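Local coordinates for ATP phosphoribosyltransferase (PDB 2VD3), which catalyses the first step of histidine biosynthesis, the magnesium-dependent condensation of ATP with 5-phosphoribose 1-diphosphate, and is inhibited by the pathway's end product, histidine, at the histidine site. Numbering follows the deposited sequence. Chains: chain A/B, ATP phosphoribosyltransferase.

The histidine site. Residues chain A 237-240, 242, 256-258; chain B 220-222, 246, 278, 280. With HIS (histidine), chain C.
This is the allosteric pocket for the feedback inhibitor histidine, which is wholly buried between chains A and B. Chain A grips mainly the amino-acid end. Carboxylate oxygen O accepts from A:Met238 N at 2.8 Å and from A:Val258 N. The other oxygen, OXT, accepts from A:Thr239 N and, at 2.7 Å, from B:Asn222 ND2. The ligand amino group N donates to A:Gly240 O, nearly along the C=O axis, and to A:Thr242 OG1 at 2.6 Å. The ligand N also donates to B:Asn222 OD1 at 3.1 Å, on a lone pair in the carbonyl plane. B:Asn222 CG is anti to its carbonyl carbon (chi1 -68°), and the amide reads both amino group and carboxylate.

Mainly chain B holds the imidazole. Ligand NE2 donates to backbone B:Asp278 O at 3.0 Å, close to the ring plane. B:Leu280 CD1 lies over one ring face, 3.8 Å from the centroid, and meets A:Val258 CG2 tip to tip. The B:Asn222 amide covers the opposite face, tilted about 30° to the ring, with CG 3.7 Å from ligand NE2.

In the second shell, B:Asp278 OD2 takes A:Thr239 OG1 at 2.6 Å on its syn lone pair and B:Asn222 ND2 on its anti lone pair. Together with the ligand contacts this should hold the amide in one orientation.

The site lies at the interface of two C-terminal regulatory domains. Loop 237-240 and strands 242-246 and 252-260 of A face strands 216-224 and 279-283 of B.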
# COMPACT_ATOMS: atom_id res chain seq x y z
N GLY A 237 -16.45 45.37 -9.91
CA GLY A 237 -16.16 44.29 -10.85
C GLY A 237 -15.02 44.66 -11.78
O GLY A 237 -14.15 45.46 -11.42
N MET A 238 -15.03 44.09 -12.98
CA MET A 238 -13.92 44.28 -13.89
C MET A 238 -14.01 45.57 -14.70
O MET A 238 -13.05 46.33 -14.76
CB MET A 238 -13.70 43.03 -14.76
CG MET A 238 -12.62 42.14 -14.17
SD MET A 238 -12.57 40.43 -14.75
CE MET A 238 -11.02 39.89 -14.02
N THR A 239 -15.17 45.83 -15.30
CA THR A 239 -15.47 47.11 -15.94
C THR A 239 -16.58 47.82 -15.17
O THR A 239 -16.59 49.05 -15.05
CB THR A 239 -15.88 46.92 -17.42
OG1 THR A 239 -14.84 46.23 -18.12
CG2 THR A 239 -16.13 48.25 -18.10
N GLY A 240 -17.51 47.02 -14.65
CA GLY A 240 -18.70 47.50 -13.95
C GLY A 240 -19.68 46.34 -13.81
O GLY A 240 -19.66 45.41 -14.63
N THR A 242 -22.84 43.89 -13.95
CA THR A 242 -23.83 43.58 -14.97
C THR A 242 -25.19 43.52 -14.29
O THR A 242 -25.36 42.81 -13.29
CB THR A 242 -23.51 42.24 -15.70
OG1 THR A 242 -22.19 42.28 -16.26
CG2 THR A 242 -24.50 41.98 -16.82
N HIS A 256 -24.52 41.10 -11.29
CA HIS A 256 -23.38 40.19 -11.28
C HIS A 256 -22.05 40.95 -11.45
O HIS A 256 -21.96 41.86 -12.26
CB HIS A 256 -23.50 39.13 -12.40
CG HIS A 256 -24.91 38.67 -12.67
ND1 HIS A 256 -25.36 38.40 -13.94
CD2 HIS A 256 -25.95 38.43 -11.84
CE1 HIS A 256 -26.63 38.01 -13.89
NE2 HIS A 256 -27.01 38.02 -12.62
N ALA A 257 -21.03 40.53 -10.70
CA ALA A 257 -19.69 41.09 -10.80
C ALA A 257 -18.66 40.06 -10.40
O ALA A 257 -18.90 39.23 -9.51
CB ALA A 257 -19.56 42.33 -9.94
N VAL A 258 -17.51 40.10 -11.06
CA VAL A 258 -16.36 39.30 -10.68
C VAL A 258 -15.77 39.94 -9.42
O VAL A 258 -15.54 41.15 -9.38
CB VAL A 258 -15.29 39.25 -11.80
CG1 VAL A 258 -14.16 38.30 -11.43
CG2 VAL A 258 -15.93 38.86 -13.13
N MET B 220 -18.15 34.60 -21.08
CA MET B 220 -18.68 35.93 -20.78
C MET B 220 -17.61 37.00 -21.03
O MET B 220 -16.43 36.78 -20.77
CB MET B 220 -19.13 36.04 -19.32
CG MET B 220 -20.17 35.03 -18.89
SD MET B 220 -20.27 34.87 -17.10
CE MET B 220 -21.38 36.19 -16.65
N LEU B 221 -18.05 38.17 -21.50
CA LEU B 221 -17.14 39.28 -21.80
C LEU B 221 -17.83 40.64 -21.69
O LEU B 221 -19.05 40.74 -21.86
CB LEU B 221 -16.51 39.13 -23.19
CG LEU B 221 -17.40 39.01 -24.44
CD1 LEU B 221 -18.00 40.35 -24.89
CD2 LEU B 221 -16.58 38.43 -25.56
N ASN B 222 -17.03 41.66 -21.40
CA ASN B 222 -17.49 43.04 -21.45
C ASN B 222 -17.05 43.69 -22.77
O ASN B 222 -15.87 43.66 -23.12
CB ASN B 222 -16.93 43.83 -20.26
CG ASN B 222 -17.52 43.38 -18.94
OD1 ASN B 222 -18.70 43.02 -18.85
ND2 ASN B 222 -16.70 43.42 -17.89
N VAL B 246 -24.13 46.96 -18.64
CA VAL B 246 -23.05 47.13 -17.66
C VAL B 246 -23.05 48.58 -17.19
O VAL B 246 -23.09 49.50 -18.01
CB VAL B 246 -21.67 46.75 -18.26
CG1 VAL B 246 -20.53 47.15 -17.34
CG2 VAL B 246 -21.61 45.26 -18.55
N ASP B 278 -12.12 41.32 -20.15
CA ASP B 278 -12.62 40.57 -18.99
C ASP B 278 -13.31 39.27 -19.39
O ASP B 278 -14.42 38.96 -18.94
CB ASP B 278 -13.57 41.44 -18.16
CG ASP B 278 -13.09 42.88 -18.05
OD1 ASP B 278 -11.91 43.08 -17.72
OD2 ASP B 278 -13.90 43.79 -18.29
N LEU B 280 -14.38 35.68 -19.38
CA LEU B 280 -14.55 34.66 -18.37
C LEU B 280 -15.00 33.39 -19.04
O LEU B 280 -15.81 33.41 -19.98
CB LEU B 280 -15.61 35.07 -17.34
CG LEU B 280 -15.73 36.53 -16.88
CD1 LEU B 280 -16.85 36.64 -15.88
CD2 LEU B 280 -14.41 37.07 -16.31
N HIS C . -19.66 42.92 -15.88
CA HIS C . -19.08 42.14 -14.73
C HIS C . -17.65 42.58 -14.44
O HIS C . -17.08 42.21 -13.41
CB HIS C . -19.11 40.64 -15.03
CG HIS C . -18.44 40.26 -16.32
ND1 HIS C . -19.14 39.73 -17.39
CD2 HIS C . -17.15 40.33 -16.71
CE1 HIS C . -18.30 39.50 -18.38
NE2 HIS C . -17.09 39.86 -18.00
OXT HIS C . -17.02 43.30 -15.22